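Long-range contact in jasmonate-induced oxygenase 2 (Arabidopsis thaliana, PDB 6LSV), which uses iron, 2-oxoglutarate and oxygen to hydroxylate the stress hormone jasmonic acid to 12-hydroxyjasmonate, a step in plant defence signalling: residues A[268-280]-A[310-324]. Residues are numbered along the deposited sequence; the frame is centred on the assembly and turned at random.
Sequences GDQIQILSNSTYK and QPLQELVSTHNPPLY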
loop_
_atom_site.group_PDB
_atom_site.type_symbol
_atom_site.label_atom_id
_atom_site.label_comp_id
_atom_site.label_asym_id
_atom_site.label_seq_id
_atom_site.Cartn_x
_atom_site.Cartn_y
_atom_site.Cartn_z
ATOM N N GLY A 268 -0.685 2.554 -8.407
ATOM C CA GLY A 268 -1.869 1.842 -7.976
ATOM C C GLY A 268 -2.798 1.491 -9.129
ATOM O O GLY A 268 -2.580 1.882 -10.278
ATOM N N ASP A 269 -3.849 0.739 -8.788
ATOM C CA ASP A 269 -4.813 0.299 -9.794
ATOM C C ASP A 269 -5.471 1.484 -10.491
ATOM O O ASP A 269 -5.742 1.432 -11.698
ATOM C CB ASP A 269 -5.874 -0.593 -9.147
ATOM C CG ASP A 269 -5.447 -2.048 -9.064
ATOM O OD1 ASP A 269 -4.355 -2.384 -9.575
ATOM O OD2 ASP A 269 -6.210 -2.857 -8.490
ATOM N N GLN A 270 -5.736 2.563 -9.749
ATOM C CA GLN A 270 -6.433 3.703 -10.332
ATOM C C GLN A 270 -5.594 4.396 -11.399
ATOM O O GLN A 270 -6.141 4.878 -12.398
ATOM C CB GLN A 270 -6.830 4.690 -9.235
ATOM C CG GLN A 270 -7.850 4.135 -8.255
ATOM C CD GLN A 270 -9.021 3.468 -8.952
ATOM O OE1 GLN A 270 -9.694 4.080 -9.780
ATOM N NE2 GLN A 270 -9.264 2.202 -8.625
ATOM N N ILE A 271 -4.274 4.452 -11.218
ATOM C CA ILE A 271 -3.438 5.099 -12.223
ATOM C C ILE A 271 -3.264 4.201 -13.442
ATOM O O ILE A 271 -3.211 4.697 -14.573
ATOM C CB ILE A 271 -2.090 5.513 -11.607
ATOM C CG1 ILE A 271 -2.301 6.674 -10.634
ATOM C CG2 ILE A 271 -1.089 5.905 -12.687
ATOM C CD1 ILE A 271 -1.023 7.307 -10.135
ATOM N N GLN A 272 -3.200 2.879 -13.251
ATOM C CA GLN A 272 -3.185 1.980 -14.401
ATOM C C GLN A 272 -4.403 2.213 -15.285
ATOM O O GLN A 272 -4.297 2.219 -16.519
ATOM C CB GLN A 272 -3.124 0.520 -13.945
ATOM C CG GLN A 272 -3.393 -0.487 -15.074
ATOM C CD GLN A 272 -2.939 -1.907 -14.757
ATOM O OE1 GLN A 272 -2.026 -2.125 -13.961
ATOM N NE2 GLN A 272 -3.573 -2.880 -15.397
ATOM N N ILE A 273 -5.568 2.436 -14.668
ATOM C CA ILE A 273 -6.786 2.691 -15.429
ATOM C C ILE A 273 -6.721 4.052 -16.115
ATOM O O ILE A 273 -7.085 4.185 -17.289
ATOM C CB ILE A 273 -8.019 2.573 -14.514
ATOM C CG1 ILE A 273 -8.128 1.159 -13.940
ATOM C CG2 ILE A 273 -9.288 2.935 -15.269
ATOM C CD1 ILE A 273 -8.862 1.099 -12.624
ATOM N N LEU A 274 -6.253 5.082 -15.400
ATOM C CA LEU A 274 -6.183 6.418 -15.986
ATOM C C LEU A 274 -5.204 6.465 -17.153
ATOM O O LEU A 274 -5.489 7.078 -18.191
ATOM C CB LEU A 274 -5.797 7.440 -14.917
ATOM C CG LEU A 274 -6.935 7.893 -13.995
ATOM C CD1 LEU A 274 -6.401 8.676 -12.812
ATOM C CD2 LEU A 274 -7.954 8.724 -14.756
ATOM N N SER A 275 -4.053 5.813 -17.014
ATOM C CA SER A 275 -3.066 5.764 -18.082
ATOM C C SER A 275 -3.454 4.804 -19.201
ATOM O O SER A 275 -2.613 4.517 -20.058
ATOM C CB SER A 275 -1.696 5.376 -17.515
ATOM O OG SER A 275 -1.676 4.030 -17.071
ATOM N N ASN A 276 -4.698 4.315 -19.210
ATOM C CA ASN A 276 -5.156 3.305 -20.170
ATOM C C ASN A 276 -4.152 2.160 -20.283
ATOM O O ASN A 276 -3.836 1.688 -21.378
ATOM C CB ASN A 276 -5.431 3.924 -21.545
ATOM C CG ASN A 276 -6.407 3.094 -22.377
ATOM O OD1 ASN A 276 -7.222 2.345 -21.838
ATOM N ND2 ASN A 276 -6.321 3.225 -23.695
ATOM N N SER A 277 -3.633 1.731 -19.130
ATOM C CA SER A 277 -2.663 0.650 -18.966
ATOM C C SER A 277 -1.270 0.992 -19.484
ATOM O O SER A 277 -0.433 0.090 -19.611
ATOM C CB SER A 277 -3.130 -0.654 -19.624
ATOM O OG SER A 277 -3.805 -1.486 -18.693
ATOM N N THR A 278 -0.981 2.261 -19.783
ATOM C CA THR A 278 0.396 2.626 -20.101
ATOM C C THR A 278 1.287 2.485 -18.873
ATOM O O THR A 278 2.406 1.964 -18.958
ATOM C CB THR A 278 0.468 4.049 -20.655
ATOM O OG1 THR A 278 -0.451 4.186 -21.747
ATOM C CG2 THR A 278 1.878 4.353 -21.139
ATOM N N TYR A 279 0.809 2.954 -17.725
ATOM C CA TYR A 279 1.423 2.637 -16.446
ATOM C C TYR A 279 0.781 1.373 -15.894
ATOM O O TYR A 279 -0.434 1.183 -16.000
ATOM C CB TYR A 279 1.251 3.786 -15.451
ATOM C CG TYR A 279 1.965 5.063 -15.831
ATOM C CD1 TYR A 279 3.054 5.050 -16.688
ATOM C CD2 TYR A 279 1.545 6.286 -15.325
ATOM C CE1 TYR A 279 3.706 6.218 -17.031
ATOM C CE2 TYR A 279 2.192 7.458 -15.660
ATOM C CZ TYR A 279 3.270 7.418 -16.514
ATOM O OH TYR A 279 3.911 8.585 -16.854
ATOM N N LYS A 280 1.600 0.503 -15.315
ATOM C CA LYS A 280 1.121 -0.732 -14.715
ATOM C C LYS A 280 1.224 -0.638 -13.202
ATOM O O LYS A 280 2.196 -0.094 -12.673
ATOM C CB LYS A 280 1.920 -1.935 -15.219
ATOM C CG LYS A 280 1.784 -2.169 -16.715
ATOM C CD LYS A 280 0.335 -2.440 -17.100
ATOM C CE LYS A 280 0.224 -2.800 -18.569
ATOM N NZ LYS A 280 1.442 -3.509 -19.052
ATOM N N GLN A 310 -11.853 6.529 -15.275
ATOM C CA GLN A 310 -11.777 5.837 -16.554
ATOM C C GLN A 310 -10.500 6.274 -17.251
ATOM O O GLN A 310 -9.862 7.251 -16.839
ATOM C CB GLN A 310 -13.007 6.124 -17.427
ATOM C CG GLN A 310 -13.341 7.589 -17.606
ATOM C CD GLN A 310 -14.504 7.792 -18.555
ATOM O OE1 GLN A 310 -14.572 7.161 -19.607
ATOM N NE2 GLN A 310 -15.434 8.661 -18.179
ATOM N N PRO A 311 -10.080 5.556 -18.291
ATOM C CA PRO A 311 -8.897 5.985 -19.050
ATOM C C PRO A 311 -9.024 7.423 -19.525
ATOM O O PRO A 311 -10.064 7.837 -20.041
ATOM C CB PRO A 311 -8.862 5.003 -20.223
ATOM C CG PRO A 311 -9.519 3.778 -19.703
ATOM C CD PRO A 311 -10.567 4.234 -18.730
ATOM N N LEU A 312 -7.954 8.192 -19.336
ATOM C CA LEU A 312 -7.954 9.584 -19.764
ATOM C C LEU A 312 -8.238 9.674 -21.257
ATOM O O LEU A 312 -7.739 8.872 -22.052
ATOM C CB LEU A 312 -6.614 10.244 -19.438
ATOM C CG LEU A 312 -6.317 10.488 -17.958
ATOM C CD1 LEU A 312 -4.822 10.716 -17.735
ATOM C CD2 LEU A 312 -7.126 11.667 -17.444
ATOM N N GLN A 313 -9.067 10.648 -21.635
ATOM C CA GLN A 313 -9.446 10.777 -23.038
ATOM C C GLN A 313 -8.262 11.176 -23.905
ATOM O O GLN A 313 -8.230 10.844 -25.095
ATOM C CB GLN A 313 -10.581 11.788 -23.182
ATOM C CG GLN A 313 -10.277 13.155 -22.598
ATOM C CD GLN A 313 -11.519 14.018 -22.494
ATOM O OE1 GLN A 313 -12.641 13.525 -22.613
ATOM N NE2 GLN A 313 -11.323 15.316 -22.283
ATOM N N GLU A 314 -7.276 11.867 -23.326
ATOM C CA GLU A 314 -6.103 12.286 -24.088
ATOM C C GLU A 314 -5.327 11.098 -24.642
ATOM O O GLU A 314 -4.669 11.220 -25.682
ATOM C CB GLU A 314 -5.183 13.139 -23.211
ATOM C CG GLU A 314 -5.639 14.574 -23.000
ATOM C CD GLU A 314 -6.634 14.716 -21.859
ATOM O OE1 GLU A 314 -7.104 13.678 -21.342
ATOM O OE2 GLU A 314 -6.943 15.867 -21.479
ATOM N N LEU A 315 -5.386 9.950 -23.970
ATOM C CA LEU A 315 -4.583 8.793 -24.339
ATOM C C LEU A 315 -5.354 7.780 -25.170
ATOM O O LEU A 315 -4.847 6.682 -25.420
ATOM C CB LEU A 315 -4.024 8.122 -23.087
ATOM C CG LEU A 315 -3.408 9.066 -22.057
ATOM C CD1 LEU A 315 -3.244 8.347 -20.734
ATOM C CD2 LEU A 315 -2.075 9.622 -22.548
ATOM N N VAL A 316 -6.561 8.118 -25.607
ATOM C CA VAL A 316 -7.394 7.206 -26.375
ATOM C C VAL A 316 -7.273 7.549 -27.852
ATOM O O VAL A 316 -7.518 8.692 -28.259
ATOM C CB VAL A 316 -8.859 7.265 -25.913
ATOM C CG1 VAL A 316 -9.771 6.664 -26.971
ATOM C CG2 VAL A 316 -9.020 6.531 -24.592
ATOM N N SER A 317 -6.871 6.565 -28.646
ATOM C CA SER A 317 -6.995 6.575 -30.095
ATOM C C SER A 317 -7.938 5.443 -30.495
ATOM O O SER A 317 -8.422 4.685 -29.649
ATOM C CB SER A 317 -5.622 6.441 -30.761
ATOM O OG SER A 317 -4.625 7.111 -30.007
ATOM N N THR A 318 -8.221 5.333 -31.793
ATOM C CA THR A 318 -9.062 4.226 -32.235
ATOM C C THR A 318 -8.276 2.927 -32.341
ATOM O O THR A 318 -8.884 1.853 -32.441
ATOM C CB THR A 318 -9.727 4.542 -33.579
ATOM O OG1 THR A 318 -10.434 3.384 -34.038
ATOM C CG2 THR A 318 -8.688 4.940 -34.612
ATOM N N HIS A 319 -6.946 2.999 -32.315
ATOM C CA HIS A 319 -6.115 1.815 -32.172
ATOM C C HIS A 319 -5.591 1.630 -30.750
ATOM O O HIS A 319 -4.996 0.588 -30.456
ATOM C CB HIS A 319 -4.956 1.871 -33.168
ATOM C CG HIS A 319 -5.381 1.672 -34.591
ATOM N ND1 HIS A 319 -5.427 2.699 -35.509
ATOM C CD2 HIS A 319 -5.807 0.565 -35.246
ATOM C CE1 HIS A 319 -5.846 2.231 -36.670
ATOM N NE2 HIS A 319 -6.084 0.939 -36.538
ATOM N N ASN A 320 -5.807 2.609 -29.867
ATOM C CA ASN A 320 -5.678 2.441 -28.420
ATOM C C ASN A 320 -7.001 2.847 -27.779
ATOM O O ASN A 320 -7.104 3.916 -27.163
ATOM C CB ASN A 320 -4.528 3.265 -27.847
ATOM C CG ASN A 320 -3.187 2.852 -28.402
ATOM O OD1 ASN A 320 -3.035 1.755 -28.939
ATOM N ND2 ASN A 320 -2.198 3.728 -28.269
ATOM N N PRO A 321 -8.035 2.023 -27.916
ATOM C CA PRO A 321 -9.331 2.351 -27.315
ATOM C C PRO A 321 -9.255 2.263 -25.802
ATOM O O PRO A 321 -8.317 1.663 -25.256
ATOM C CB PRO A 321 -10.267 1.280 -27.893
ATOM C CG PRO A 321 -9.374 0.128 -28.175
ATOM C CD PRO A 321 -8.064 0.722 -28.609
ATOM N N PRO A 322 -10.218 2.848 -25.088
ATOM C CA PRO A 322 -10.192 2.774 -23.620
ATOM C C PRO A 322 -10.431 1.347 -23.148
ATOM O O PRO A 322 -11.393 0.695 -23.558
ATOM C CB PRO A 322 -11.326 3.714 -23.200
ATOM C CG PRO A 322 -12.264 3.702 -24.373
ATOM C CD PRO A 322 -11.372 3.623 -25.578
ATOM N N LEU A 323 -9.543 0.868 -22.276
ATOM C CA LEU A 323 -9.533 -0.532 -21.872
ATOM C C LEU A 323 -10.388 -0.827 -20.644
ATOM O O LEU A 323 -10.560 -2.003 -20.305
ATOM C CB LEU A 323 -8.097 -0.990 -21.609
ATOM C CG LEU A 323 -7.198 -1.135 -22.837
ATOM C CD1 LEU A 323 -5.733 -0.961 -22.457
ATOM C CD2 LEU A 323 -7.422 -2.478 -23.510
ATOM N N TYR A 324 -10.927 0.193 -19.972
ATOM C CA TYR A 324 -11.723 -0.014 -18.766
ATOM C C TYR A 324 -12.952 0.886 -18.776
ATOM O O TYR A 324 -12.865 2.054 -19.181
ATOM C CB TYR A 324 -10.917 0.265 -17.487
ATOM C CG TYR A 324 -9.546 -0.375 -17.425
ATOM C CD1 TYR A 324 -8.439 0.253 -17.982
ATOM C CD2 TYR A 324 -9.354 -1.593 -16.786
ATOM C CE1 TYR A 324 -7.181 -0.321 -17.920
ATOM C CE2 TYR A 324 -8.097 -2.173 -16.715
ATOM C CZ TYR A 324 -7.016 -1.534 -17.287
ATOM O OH TYR A 324 -5.765 -2.104 -17.224
#
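N276 reaches into the loop 310-324 and grips its backbone with both ends of its amide. OD1 of N276 accepts from the N of L323 at 2.8 Å, in the carbonyl plane and on a lone pair. ND2 of N276 donates to the O of P321 at 3.0 Å. That bond is nearly straight (172°), but the donor stands above the peptide plane of P321. CG of N276 lies anti to the backbone N (chi1 -157°), which carries the amide out to the loop.

Y324 packs on I273, whose CG1 sits over the centre of the Y324 ring in a CH-pi contact, 4.0 Å from the ring centroid. CG2 of I273 touches CB of Y324 and CD of P311. The OH of Y324 takes a straight bond from NE2 of Q272 (3.0 Å) and donates to OG of S277, which lies in the ring plane. The amide plane of Q272 is turned 60° from the ring. OE1 of Q272 accepts from the N of S281 and from NZ of K344.

Where the loop begins, the N of L312 donates to the O of L274 at 2.9 Å. CD1 of L315 covers the same carbonyl, and CD2 of L274 meets CG of L312. Further out, L274 and L312 also touch helix 193-197.

N276 and S277 are placed by a Schellman motif that ends helix 269-274: S277 N bonds to Q272 O, and N276 N to I273 O. N276, with positive phi, is the C-prime residue. S275 to T278 form a type I' turn that overlaps it. The contact is a C-capped helix end clasped by the loop between strands 308-309 and 327-328, at the periphery of the 2-oxoglutarate dioxygenase fold.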